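Long-range contacts in CT021 (Chlamydia trachomatis serovar L2, PDB 6UXD), which is of unknown function but is probably related to the LolA and LolB lipoprotein carriers, whose curled antiparallel sheets hold acyl chains: residues 64-68 with 201-207; 94-99 with 211-215; 146-150 with 184-188; 151-157 with 171-177. One frame throughout, in Å; residues are numbered along the deposited sequence.

Overall arrangement
All four contacts reach one curled antiparallel sheet. Contacts 3 and 4 are closest, with centres about 8 Å apart: strands 170-176 and 186-189 are neighbours, and Leu185 N approaches Tyr174 O at 2.8 Å. Contact 1 joins this group through Met203 of strand 196-204, which packs on Leu147 and Leu185 of contact 3. Contacts 1, 3 and 4 are partly buried, whereas contact 2 is a surface contact, its centre about 34 Å from that of contact 4. Chemistry follows place: contact 4 is backbone pairing within the sheet, contact 3 purely apolar, contact 1 a carboxylate receiving a helix start, and contact 2 a proline-rich tail laid against a hairpin.

Contact 1: 64-68 with 201-207; sequences SSWKN and IEMGHQA
Residues 64-68 turn from an extended Ser65 (phi/psi -169/164) into the first turn of a short helix, Trp66 to Asn68, while 201-204 form the end of a beta strand and 205-207 leave it, with Gln206 in the left-handed region (64/32). The nearest CA pairs are Trp66 with Glu202 at 7.2 Å and Lys67 with Ala207 at 6.5 Å. Ser65 is the N-cap: its OG (chi1 p) accepts from Asn68 N at 3.1 Å. Glu202, extended with chi1 and chi2 both t, reaches the same helix end from the strand. Its OE1 accepts from Trp66 N at 2.8 Å and its OE2 from Lys67 N at 3.0 Å, and Tyr21 and Asn144 supply further hydrogen bonds to the carboxylate. Apolar contacts flank it: Trp66 CE2 lies 4.0 Å from Ile201 CD1, and Lys67 CD 3.6 Å from Ala207 CB. The Lys67 chain (chi1, chi2 t; chi3, chi4 p) curls back so that NZ donates to Asn68 OD1 at 2.9 Å, with CE 3.6 Å from His205 O. Helix N-terminal capping by a local serine is thus completed by a carboxylate far along the chain, tying helix 66-69 to strand 196-204 of the curled sheet.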
loop_
_atom_site.group_PDB
_atom_site.type_symbol
_atom_site.label_atom_id
_atom_site.label_comp_id
_atom_site.label_asym_id
_atom_site.label_seq_id
_atom_site.Cartn_x
_atom_site.Cartn_y
_atom_site.Cartn_z
ATOM N N SER A 64 18.189 11.614 2.615
ATOM C CA SER A 64 17.046 12.134 3.361
ATOM C C SER A 64 16.003 11.043 3.597
ATOM O O SER A 64 16.057 10.341 4.606
ATOM C CB SER A 64 16.422 13.347 2.653
ATOM O OG SER A 64 15.939 13.041 1.357
ATOM N N SER A 65 15.051 10.893 2.685
ATOM C CA SER A 65 14.008 9.883 2.828
ATOM C C SER A 65 13.260 9.797 1.512
ATOM O O SER A 65 13.402 10.667 0.649
ATOM C CB SER A 65 13.049 10.208 3.979
ATOM O OG SER A 65 12.341 11.429 3.776
ATOM N N TRP A 66 12.505 8.707 1.352
ATOM C CA TRP A 66 11.578 8.596 0.233
ATOM C C TRP A 66 10.652 9.798 0.175
ATOM O O TRP A 66 10.483 10.412 -0.883
ATOM C CB TRP A 66 10.746 7.316 0.339
ATOM C CG TRP A 66 11.450 6.138 -0.245
ATOM C CD1 TRP A 66 12.326 5.300 0.390
ATOM C CD2 TRP A 66 11.348 5.670 -1.588
ATOM N NE1 TRP A 66 12.770 4.337 -0.480
ATOM C CE2 TRP A 66 12.180 4.539 -1.702
ATOM C CE3 TRP A 66 10.617 6.089 -2.707
ATOM C CZ2 TRP A 66 12.310 3.826 -2.894
ATOM C CZ3 TRP A 66 10.744 5.380 -3.889
ATOM C CH2 TRP A 66 11.586 4.262 -3.974
ATOM N N LYS A 67 10.026 10.135 1.301
ATOM C CA LYS A 67 9.107 11.263 1.312
ATOM C C LYS A 67 9.784 12.523 0.786
ATOM O O LYS A 67 9.267 13.182 -0.122
ATOM C CB LYS A 67 8.562 11.515 2.720
ATOM C CG LYS A 67 7.881 12.877 2.855
ATOM C CD LYS A 67 6.987 12.961 4.067
ATOM C CE LYS A 67 7.755 12.828 5.359
ATOM N NZ LYS A 67 8.719 13.932 5.533
ATOM N N ASN A 68 10.959 12.857 1.334
ATOM C CA ASN A 68 11.592 14.134 1.017
ATOM C C ASN A 68 12.328 14.132 -0.320
ATOM O O ASN A 68 12.493 15.196 -0.930
ATOM C CB ASN A 68 12.560 14.537 2.132
ATOM C CG ASN A 68 11.859 14.790 3.450
ATOM O OD1 ASN A 68 10.633 14.841 3.520
ATOM N ND2 ASN A 68 12.639 14.949 4.508
ATOM N N ILE A 201 9.297 -0.392 3.461
ATOM C CA ILE A 201 10.633 0.115 3.755
ATOM C C ILE A 201 10.603 1.513 4.343
ATOM O O ILE A 201 11.591 1.924 4.971
ATOM C CB ILE A 201 11.530 0.064 2.504
ATOM C CG1 ILE A 201 10.998 0.979 1.387
ATOM C CG2 ILE A 201 11.612 -1.357 2.012
ATOM C CD1 ILE A 201 11.837 0.932 0.093
ATOM N N GLU A 202 9.497 2.243 4.197
ATOM C CA GLU A 202 9.360 3.548 4.822
ATOM C C GLU A 202 7.884 3.824 5.034
ATOM O O GLU A 202 7.062 3.431 4.206
ATOM C CB GLU A 202 9.990 4.649 3.968
ATOM C CG GLU A 202 10.091 6.000 4.681
ATOM C CD GLU A 202 10.778 7.078 3.843
ATOM O OE1 GLU A 202 11.922 6.849 3.415
ATOM O OE2 GLU A 202 10.163 8.153 3.604
ATOM N N MET A 203 7.546 4.433 6.168
ATOM C CA MET A 203 6.200 4.957 6.361
ATOM C C MET A 203 6.301 6.191 7.243
ATOM O O MET A 203 7.283 6.386 7.970
ATOM C CB MET A 203 5.241 3.913 6.972
ATOM C CG MET A 203 5.713 3.342 8.272
ATOM S SD MET A 203 4.651 2.128 9.078
ATOM C CE MET A 203 4.470 0.809 7.864
ATOM N N GLY A 204 5.279 7.036 7.158
ATOM C CA GLY A 204 5.242 8.227 7.972
ATOM C C GLY A 204 4.001 9.088 7.811
ATOM O O GLY A 204 2.901 8.604 7.498
ATOM N N HIS A 205 4.182 10.377 8.080
ATOM C CA HIS A 205 3.089 11.324 8.192
ATOM C C HIS A 205 3.496 12.634 7.539
ATOM O O HIS A 205 4.683 12.893 7.303
ATOM C CB HIS A 205 2.721 11.578 9.654
ATOM C CG HIS A 205 2.582 10.335 10.471
ATOM N ND1 HIS A 205 1.568 9.422 10.272
ATOM C CD2 HIS A 205 3.323 9.855 11.499
ATOM C CE1 HIS A 205 1.682 8.441 11.148
ATOM N NE2 HIS A 205 2.741 8.676 11.901
ATOM N N GLN A 206 2.482 13.462 7.259
ATOM C CA GLN A 206 2.662 14.834 6.786
ATOM C C GLN A 206 3.331 14.879 5.427
ATOM O O GLN A 206 4.101 15.791 5.147
ATOM C CB GLN A 206 3.479 15.676 7.772
ATOM C CG GLN A 206 2.896 15.760 9.168
ATOM C CD GLN A 206 3.854 16.407 10.167
ATOM O OE1 GLN A 206 3.516 17.408 10.809
ATOM N NE2 GLN A 206 5.057 15.826 10.309
ATOM N N ALA A 207 3.085 13.879 4.592
ATOM C CA ALA A 207 3.549 13.945 3.217
ATOM C C ALA A 207 2.550 14.728 2.363
ATOM O O ALA A 207 1.337 14.680 2.588
ATOM C CB ALA A 207 3.726 12.550 2.636
#

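Contact 2: 94-99 with 211-215; sequences LKNAQW and YPALP
A tight hairpin, with a type I' turn from Lys95 to Gln98 closed by reciprocal bonds between Lys95 and Gln98 (N to O, 3.0 Å each way), presents Leu94 and Trp99 to an irregular segment. CA atoms are nearest at Ala97-Pro212 (6.7 Å) and Trp99-Pro215 (6.8 Å). Tyr211 (chi1 m) comes first: its CD1 touches Leu94 CD2 at 3.8 Å and its CB lies 3.9 Å from Trp99 CZ2, while its hydroxyl bonds to Lys77. From Pro212 onward the backbone is polyproline II-like (phi -51 to -66°, psi 141 to 163°). Pro212 CG sits 3.9 Å from Leu94 CD1 and 3.6 Å from Ala97 O, and its carbonyl O accepts from Trp99 NE1 at 3.1 Å; Arg36 also bonds to it. Ala213 points its CB away, and Pro215 CD closes on Trp99 CD1 at 3.8 Å. No backbone-to-backbone hydrogen bond joins the segments, the two prolines lacking amide hydrogens; ring packing and the Trp99 indole's bond to Pro212 O join tail to hairpin.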
loop_
_atom_site.group_PDB
_atom_site.type_symbol
_atom_site.label_atom_id
_atom_site.label_comp_id
_atom_site.label_asym_id
_atom_site.label_seq_id
_atom_site.Cartn_x
_atom_site.Cartn_y
_atom_site.Cartn_z
ATOM N N LEU A 94 -3.055 8.813 -14.207
ATOM C CA LEU A 94 -2.577 10.132 -14.594
ATOM C C LEU A 94 -2.143 10.069 -16.045
ATOM O O LEU A 94 -1.270 9.273 -16.400
ATOM C CB LEU A 94 -1.429 10.574 -13.701
ATOM C CG LEU A 94 -0.839 11.952 -13.987
ATOM C CD1 LEU A 94 -1.846 13.026 -13.690
ATOM C CD2 LEU A 94 0.420 12.157 -13.159
ATOM N N LYS A 95 -2.776 10.875 -16.888
ATOM C CA LYS A 95 -2.416 10.950 -18.298
ATOM C C LYS A 95 -2.434 12.421 -18.685
ATOM O O LYS A 95 -3.448 13.100 -18.495
ATOM C CB LYS A 95 -3.373 10.119 -19.162
ATOM C CG LYS A 95 -2.939 9.958 -20.617
ATOM N N ASN A 96 -1.297 12.921 -19.165
ATOM C CA ASN A 96 -1.163 14.312 -19.598
ATOM C C ASN A 96 -1.745 15.276 -18.561
ATOM O O ASN A 96 -2.606 16.104 -18.858
ATOM C CB ASN A 96 -1.818 14.522 -20.969
ATOM C CG ASN A 96 -1.195 13.657 -22.061
ATOM O OD1 ASN A 96 -1.896 12.916 -22.751
ATOM N ND2 ASN A 96 0.124 13.759 -22.227
ATOM N N ALA A 97 -1.279 15.137 -17.322
ATOM C CA ALA A 97 -1.580 16.017 -16.194
ATOM C C ALA A 97 -3.043 16.011 -15.770
ATOM O O ALA A 97 -3.460 16.891 -15.007
ATOM C CB ALA A 97 -1.151 17.459 -16.485
ATOM N N GLN A 98 -3.842 15.047 -16.216
ATOM C CA GLN A 98 -5.226 14.960 -15.777
ATOM C C GLN A 98 -5.528 13.559 -15.259
ATOM O O GLN A 98 -5.039 12.558 -15.791
ATOM C CB GLN A 98 -6.197 15.319 -16.913
ATOM C CG GLN A 98 -7.666 15.467 -16.470
ATOM C CD GLN A 98 -8.618 15.695 -17.643
ATOM O OE1 GLN A 98 -8.184 15.956 -18.763
ATOM N NE2 GLN A 98 -9.922 15.577 -17.388
ATOM N N TRP A 99 -6.349 13.499 -14.220
ATOM C CA TRP A 99 -6.796 12.234 -13.656
ATOM C C TRP A 99 -7.861 11.640 -14.568
ATOM O O TRP A 99 -8.995 12.126 -14.613
ATOM C CB TRP A 99 -7.322 12.469 -12.247
ATOM C CG TRP A 99 -6.248 12.847 -11.294
ATOM C CD1 TRP A 99 -6.120 14.024 -10.617
ATOM C CD2 TRP A 99 -5.139 12.033 -10.904
ATOM N NE1 TRP A 99 -5.005 13.987 -9.826
ATOM C CE2 TRP A 99 -4.379 12.778 -9.986
ATOM C CE3 TRP A 99 -4.714 10.750 -11.250
ATOM C CZ2 TRP A 99 -3.205 12.278 -9.404
ATOM C CZ3 TRP A 99 -3.548 10.250 -10.672
ATOM C CH2 TRP A 99 -2.813 11.011 -9.758
ATOM N N TYR A 211 1.558 15.505 -7.247
ATOM C CA TYR A 211 0.761 15.343 -8.452
ATOM C C TYR A 211 -0.388 16.344 -8.499
ATOM O O TYR A 211 -0.622 17.083 -7.537
ATOM C CB TYR A 211 0.232 13.905 -8.509
ATOM C CG TYR A 211 1.333 12.886 -8.643
ATOM C CD1 TYR A 211 2.123 12.845 -9.778
ATOM C CD2 TYR A 211 1.581 11.966 -7.639
ATOM C CE1 TYR A 211 3.127 11.914 -9.909
ATOM C CE2 TYR A 211 2.584 11.031 -7.761
ATOM C CZ TYR A 211 3.355 11.007 -8.899
ATOM O OH TYR A 211 4.364 10.073 -9.025
ATOM N N PRO A 212 -1.126 16.408 -9.614
ATOM C CA PRO A 212 -2.213 17.390 -9.705
ATOM C C PRO A 212 -3.278 17.171 -8.644
ATOM O O PRO A 212 -3.445 16.080 -8.082
ATOM C CB PRO A 212 -2.791 17.170 -11.109
ATOM C CG PRO A 212 -1.714 16.466 -11.871
ATOM C CD PRO A 212 -0.965 15.653 -10.873
ATOM N N ALA A 213 -4.014 18.248 -8.390
ATOM C CA ALA A 213 -5.090 18.244 -7.417
ATOM C C ALA A 213 -6.142 17.199 -7.765
ATOM O O ALA A 213 -6.251 16.727 -8.901
ATOM C CB ALA A 213 -5.757 19.614 -7.352
ATOM N N LEU A 214 -6.956 16.892 -6.768
ATOM C CA LEU A 214 -7.968 15.864 -6.888
ATOM C C LEU A 214 -9.037 16.256 -7.910
ATOM O O LEU A 214 -9.296 17.441 -8.123
ATOM C CB LEU A 214 -8.612 15.633 -5.529
ATOM C CG LEU A 214 -7.693 15.081 -4.429
ATOM C CD1 LEU A 214 -8.518 14.887 -3.160
ATOM C CD2 LEU A 214 -7.037 13.778 -4.874
ATOM N N PRO A 215 -9.673 15.272 -8.551
ATOM C CA PRO A 215 -10.839 15.571 -9.394
ATOM C C PRO A 215 -11.862 16.414 -8.663
ATOM O O PRO A 215 -12.127 16.219 -7.476
ATOM C CB PRO A 215 -11.399 14.183 -9.727
ATOM C CG PRO A 215 -10.159 13.300 -9.709
ATOM C CD PRO A 215 -9.323 13.842 -8.582
#

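Contact 3: 146-150 with 184-188; sequences ELITL and PLWTS
Apolar contact alone joins these two segments; no hydrogen bond crosses between them. Each has its own backbone scaffold. In 146-150, residues 147-149 make a 3-10 turn (phi -67 to -79°, psi -9 to -18°), braced by Thr149 N to Glu146 O at 3.0 Å and Leu150 N to Leu147 O at 2.9 Å, with Thr149 OG1 also donating to Glu146 O at 2.6 Å. In 184-188, Leu185 has a helical bend (-86/-27) before the chain becomes extended. CA atoms come closest at Ile148-Leu185, 5.7 Å. The aliphatic packing centres on Leu185 (chi1 m, chi2 t), which fits among three residues of the turn: CD2 lies 4.0 Å from both Leu147 CB and Leu150 CD1, and CB lies 4.0 Å from Ile148 CD1. A second cluster is aliphatic-aromatic, Ile148 (chi1 t, chi2 p) bringing CD1 to 3.5 Å from the CB of Trp186 (chi1 t). The turn linking strand 142-144 to strand 152-158 is thus packed onto strand 186-189 and the residues leading into it: Met203 of strand 196-204 touches Leu147 and Leu185, while Tyr174 of strand 170-176 meets the Trp186 ring.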
loop_
_atom_site.group_PDB
_atom_site.type_symbol
_atom_site.label_atom_id
_atom_site.label_comp_id
_atom_site.label_asym_id
_atom_site.label_seq_id
_atom_site.Cartn_x
_atom_site.Cartn_y
_atom_site.Cartn_z
ATOM N N GLU A 146 14.239 -1.355 8.611
ATOM C CA GLU A 146 13.710 -2.697 8.853
ATOM C C GLU A 146 12.484 -2.576 9.753
ATOM O O GLU A 146 12.508 -2.861 10.958
ATOM C CB GLU A 146 14.771 -3.600 9.464
ATOM C CG GLU A 146 16.066 -3.582 8.737
ATOM C CD GLU A 146 15.918 -3.681 7.231
ATOM O OE1 GLU A 146 15.180 -4.607 6.770
ATOM O OE2 GLU A 146 16.559 -2.821 6.532
ATOM N N LEU A 147 11.381 -2.135 9.139
ATOM C CA LEU A 147 10.206 -1.799 9.918
ATOM C C LEU A 147 9.544 -3.005 10.590
ATOM O O LEU A 147 8.800 -2.807 11.554
ATOM C CB LEU A 147 9.195 -1.069 9.040
ATOM C CG LEU A 147 9.667 0.191 8.312
ATOM C CD1 LEU A 147 8.472 0.929 7.624
ATOM C CD2 LEU A 147 10.414 1.129 9.245
ATOM N N ILE A 148 9.815 -4.242 10.149
ATOM C CA ILE A 148 9.238 -5.399 10.841
ATOM C C ILE A 148 9.820 -5.599 12.234
ATOM O O ILE A 148 9.274 -6.397 13.017
ATOM C CB ILE A 148 9.388 -6.668 9.977
ATOM C CG1 ILE A 148 8.327 -7.732 10.360
ATOM C CG2 ILE A 148 10.792 -7.282 10.087
ATOM C CD1 ILE A 148 6.912 -7.153 10.592
ATOM N N THR A 149 10.885 -4.855 12.598
ATOM C CA THR A 149 11.358 -4.866 13.985
ATOM C C THR A 149 10.506 -3.978 14.890
ATOM O O THR A 149 10.669 -4.013 16.115
ATOM C CB THR A 149 12.846 -4.423 14.083
ATOM O OG1 THR A 149 13.019 -3.114 13.524
ATOM C CG2 THR A 149 13.740 -5.389 13.354
ATOM N N LEU A 150 9.596 -3.186 14.338
ATOM C CA LEU A 150 8.677 -2.466 15.205
ATOM C C LEU A 150 7.700 -3.425 15.910
ATOM O O LEU A 150 7.375 -4.492 15.388
ATOM C CB LEU A 150 7.880 -1.433 14.415
ATOM C CG LEU A 150 8.700 -0.295 13.807
ATOM C CD1 LEU A 150 7.831 0.512 12.899
ATOM C CD2 LEU A 150 9.322 0.572 14.921
ATOM N N PRO A 184 0.517 -1.571 6.365
ATOM C CA PRO A 184 1.174 -2.791 6.827
ATOM C C PRO A 184 2.683 -2.616 6.931
ATOM O O PRO A 184 3.292 -1.808 6.226
ATOM C CB PRO A 184 0.800 -3.823 5.757
ATOM C CG PRO A 184 0.468 -3.019 4.552
ATOM C CD PRO A 184 -0.102 -1.733 5.039
ATOM N N LEU A 185 3.274 -3.368 7.860
ATOM C CA LEU A 185 4.733 -3.437 7.993
ATOM C C LEU A 185 5.355 -4.485 7.088
ATOM O O LEU A 185 6.529 -4.362 6.711
ATOM C CB LEU A 185 5.117 -3.778 9.431
ATOM C CG LEU A 185 4.669 -2.806 10.513
ATOM C CD1 LEU A 185 4.865 -3.429 11.888
ATOM C CD2 LEU A 185 5.443 -1.507 10.366
ATOM N N TRP A 186 4.597 -5.517 6.749
ATOM C CA TRP A 186 5.153 -6.729 6.162
ATOM C C TRP A 186 3.996 -7.605 5.699
ATOM O O TRP A 186 3.030 -7.798 6.439
ATOM C CB TRP A 186 6.005 -7.437 7.200
ATOM C CG TRP A 186 6.773 -8.651 6.774
ATOM C CD1 TRP A 186 6.342 -9.945 6.764
ATOM C CD2 TRP A 186 8.138 -8.676 6.374
ATOM N NE1 TRP A 186 7.369 -10.780 6.369
ATOM C CE2 TRP A 186 8.477 -10.017 6.109
ATOM C CE3 TRP A 186 9.105 -7.684 6.184
ATOM C CZ2 TRP A 186 9.747 -10.392 5.675
ATOM C CZ3 TRP A 186 10.355 -8.055 5.748
ATOM C CH2 TRP A 186 10.672 -9.393 5.503
ATOM N N THR A 187 4.070 -8.114 4.477
ATOM C CA THR A 187 3.036 -8.994 3.946
ATOM C C THR A 187 3.679 -10.217 3.315
ATOM O O THR A 187 4.589 -10.091 2.493
ATOM C CB THR A 187 2.175 -8.247 2.926
ATOM O OG1 THR A 187 1.635 -7.076 3.549
ATOM C CG2 THR A 187 1.036 -9.134 2.427
ATOM N N SER A 188 3.205 -11.396 3.702
ATOM C CA SER A 188 3.722 -12.660 3.212
ATOM C C SER A 188 2.565 -13.450 2.624
ATOM O O SER A 188 1.535 -13.620 3.281
ATOM C CB SER A 188 4.402 -13.434 4.351
ATOM O OG SER A 188 4.768 -14.744 3.956
#

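Contact 4: 151-157 with 171-177; sequences PSSAWIS and ILIYFSN
Strands 152-157 and 171-176 run antiparallel and twisted, their axes 4.6 Å apart at 150°. Ser153-Phe175, Trp155-Ile173 and Ser157-Ile171 are hydrogen-bonded pairs, each with two bonds (Trp155 N-Ile173 O 2.8 Å, Ile173 N-Trp155 O 2.9 Å); Ser152-Ser176, Ala154-Tyr174 and Ile156-Leu172 alternate as non-hydrogen-bonded pairs. On one face small Ala154 makes a hollow that Tyr174 (chi1 m) fills, CE2 lying 3.5 Å from Ala154 CB, while Leu172 CD1 closes it at 4.1 Å from that CB and from Ile156 CD1. On the other face Trp155 (chi1 m) leans diagonally over Phe175, which turns its edge to the indole in an offset edge-to-face stack, five-membered to phenyl centroids 5.5 Å apart. Water 2 bridges Trp155 NE1 (3.1 Å) and Phe175 O (2.9 Å). Asn177 N bonds to Pro151 O at 3.0 Å, and Ser153 OG donates to Asn177 OD1 at 2.8 Å. Helix 9-13 packs against Ile173 and Phe175. Such pairing of successive strands is that of a long-looped beta hairpin within a curled antiparallel sheet.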
loop_
_atom_site.group_PDB
_atom_site.type_symbol
_atom_site.label_atom_id
_atom_site.label_comp_id
_atom_site.label_asym_id
_atom_site.label_seq_id
_atom_site.Cartn_x
_atom_site.Cartn_y
_atom_site.Cartn_z
ATOM N N PRO A 151 7.235 -3.062 17.104
ATOM C CA PRO A 151 6.199 -3.854 17.781
ATOM C C PRO A 151 4.981 -4.060 16.895
ATOM O O PRO A 151 4.383 -3.106 16.402
ATOM C CB PRO A 151 5.855 -3.004 19.008
ATOM C CG PRO A 151 7.131 -2.229 19.292
ATOM C CD PRO A 151 7.666 -1.899 17.913
ATOM N N SER A 152 4.588 -5.320 16.720
ATOM C CA SER A 152 3.608 -5.652 15.704
ATOM C C SER A 152 2.699 -6.770 16.194
ATOM O O SER A 152 2.973 -7.449 17.193
ATOM C CB SER A 152 4.286 -6.076 14.409
ATOM O OG SER A 152 4.980 -7.316 14.576
ATOM N N SER A 153 1.617 -6.952 15.454
ATOM C CA SER A 153 0.754 -8.116 15.583
ATOM C C SER A 153 0.385 -8.610 14.191
ATOM O O SER A 153 0.397 -7.851 13.216
ATOM C CB SER A 153 -0.458 -7.779 16.415
ATOM O OG SER A 153 -0.022 -7.551 17.735
ATOM N N ALA A 154 0.118 -9.911 14.099
ATOM C CA ALA A 154 -0.084 -10.547 12.813
ATOM C C ALA A 154 -1.577 -10.752 12.579
ATOM O O ALA A 154 -2.348 -10.916 13.519
ATOM C CB ALA A 154 0.639 -11.886 12.736
ATOM N N TRP A 155 -1.956 -10.757 11.310
ATOM C CA TRP A 155 -3.341 -10.858 10.892
ATOM C C TRP A 155 -3.392 -11.822 9.718
ATOM O O TRP A 155 -2.642 -11.662 8.751
ATOM C CB TRP A 155 -3.888 -9.479 10.507
ATOM C CG TRP A 155 -3.855 -8.516 11.657
ATOM C CD1 TRP A 155 -2.764 -7.843 12.125
ATOM C CD2 TRP A 155 -4.941 -8.162 12.515
ATOM N NE1 TRP A 155 -3.110 -7.085 13.210
ATOM C CE2 TRP A 155 -4.444 -7.249 13.459
ATOM C CE3 TRP A 155 -6.290 -8.530 12.576
ATOM C CZ2 TRP A 155 -5.240 -6.706 14.456
ATOM C CZ3 TRP A 155 -7.087 -7.967 13.551
ATOM C CH2 TRP A 155 -6.562 -7.070 14.481
ATOM N N ILE A 156 -4.259 -12.823 9.801
ATOM C CA ILE A 156 -4.362 -13.807 8.731
ATOM C C ILE A 156 -5.447 -13.377 7.754
ATOM O O ILE A 156 -6.491 -12.841 8.143
ATOM C CB ILE A 156 -4.616 -15.217 9.299
ATOM C CG1 ILE A 156 -4.615 -16.256 8.180
ATOM C CG2 ILE A 156 -5.910 -15.273 10.094
ATOM C CD1 ILE A 156 -3.232 -16.556 7.614
ATOM N N SER A 157 -5.172 -13.593 6.471
ATOM C CA SER A 157 -6.120 -13.373 5.400
ATOM C C SER A 157 -6.015 -14.517 4.394
ATOM O O SER A 157 -5.179 -15.432 4.511
ATOM C CB SER A 157 -5.866 -12.009 4.739
ATOM O OG SER A 157 -6.983 -11.583 3.976
ATOM N N ILE A 171 -2.506 -15.614 3.436
ATOM C CA ILE A 171 -1.804 -14.340 3.550
ATOM C C ILE A 171 -1.594 -14.039 5.026
ATOM O O ILE A 171 -2.466 -14.306 5.862
ATOM C CB ILE A 171 -2.582 -13.189 2.887
ATOM C CG1 ILE A 171 -2.910 -13.533 1.435
ATOM C CG2 ILE A 171 -1.770 -11.899 2.918
ATOM C CD1 ILE A 171 -3.799 -12.524 0.764
ATOM N N LEU A 172 -0.428 -13.500 5.353
ATOM C CA LEU A 172 -0.154 -13.070 6.715
ATOM C C LEU A 172 0.347 -11.634 6.643
ATOM O O LEU A 172 1.314 -11.339 5.925
ATOM C CB LEU A 172 0.840 -14.018 7.391
ATOM C CG LEU A 172 0.829 -14.071 8.920
ATOM C CD1 LEU A 172 -0.554 -14.146 9.548
ATOM C CD2 LEU A 172 1.675 -15.258 9.364
ATOM N N ILE A 173 -0.337 -10.737 7.351
ATOM C CA ILE A 173 -0.083 -9.301 7.270
ATOM C C ILE A 173 0.225 -8.803 8.673
ATOM O O ILE A 173 -0.499 -9.127 9.623
ATOM C CB ILE A 173 -1.284 -8.527 6.681
ATOM C CG1 ILE A 173 -1.813 -9.249 5.445
ATOM C CG2 ILE A 173 -0.873 -7.104 6.315
ATOM C CD1 ILE A 173 -2.775 -8.444 4.586
ATOM N N TYR A 174 1.271 -7.986 8.796
ATOM C CA TYR A 174 1.686 -7.474 10.091
ATOM C C TYR A 174 1.428 -5.972 10.139
ATOM O O TYR A 174 1.756 -5.251 9.198
ATOM C CB TYR A 174 3.168 -7.795 10.368
ATOM C CG TYR A 174 3.488 -9.277 10.386
ATOM C CD1 TYR A 174 3.631 -9.998 9.207
ATOM C CD2 TYR A 174 3.634 -9.959 11.583
ATOM C CE1 TYR A 174 3.918 -11.372 9.229
ATOM C CE2 TYR A 174 3.936 -11.319 11.612
ATOM C CZ TYR A 174 4.061 -12.017 10.442
ATOM O OH TYR A 174 4.334 -13.361 10.539
ATOM N N PHE A 175 0.835 -5.518 11.236
ATOM C CA PHE A 175 0.584 -4.110 11.472
ATOM C C PHE A 175 1.192 -3.717 12.807
ATOM O O PHE A 175 1.224 -4.510 13.755
ATOM C CB PHE A 175 -0.921 -3.762 11.492
ATOM C CG PHE A 175 -1.592 -3.913 10.169
ATOM C CD1 PHE A 175 -1.562 -2.888 9.241
ATOM C CD2 PHE A 175 -2.279 -5.080 9.852
ATOM C CE1 PHE A 175 -2.209 -3.021 8.006
ATOM C CE2 PHE A 175 -2.916 -5.220 8.626
ATOM C CZ PHE A 175 -2.874 -4.187 7.701
ATOM N N SER A 176 1.645 -2.469 12.856
ATOM C CA SER A 176 2.153 -1.878 14.080
ATOM C C SER A 176 1.093 -1.928 15.162
ATOM O O SER A 176 -0.102 -1.763 14.899
ATOM C CB SER A 176 2.570 -0.419 13.833
ATOM O OG SER A 176 2.702 0.276 15.068
ATOM N N ASN A 177 1.538 -2.145 16.400
ATOM C CA ASN A 177 0.601 -2.086 17.509
ATOM C C ASN A 177 0.086 -0.676 17.733
ATOM O O ASN A 177 -0.871 -0.490 18.495
ATOM C CB ASN A 177 1.263 -2.616 18.785
ATOM C CG ASN A 177 1.573 -4.119 18.706
ATOM O OD1 ASN A 177 0.849 -4.865 18.057
ATOM N ND2 ASN A 177 2.632 -4.560 19.395
HETATM O O HOH W 1 4.978 -0.363 16.239
HETATM O O HOH W 2 -1.454 -5.015 14.817
#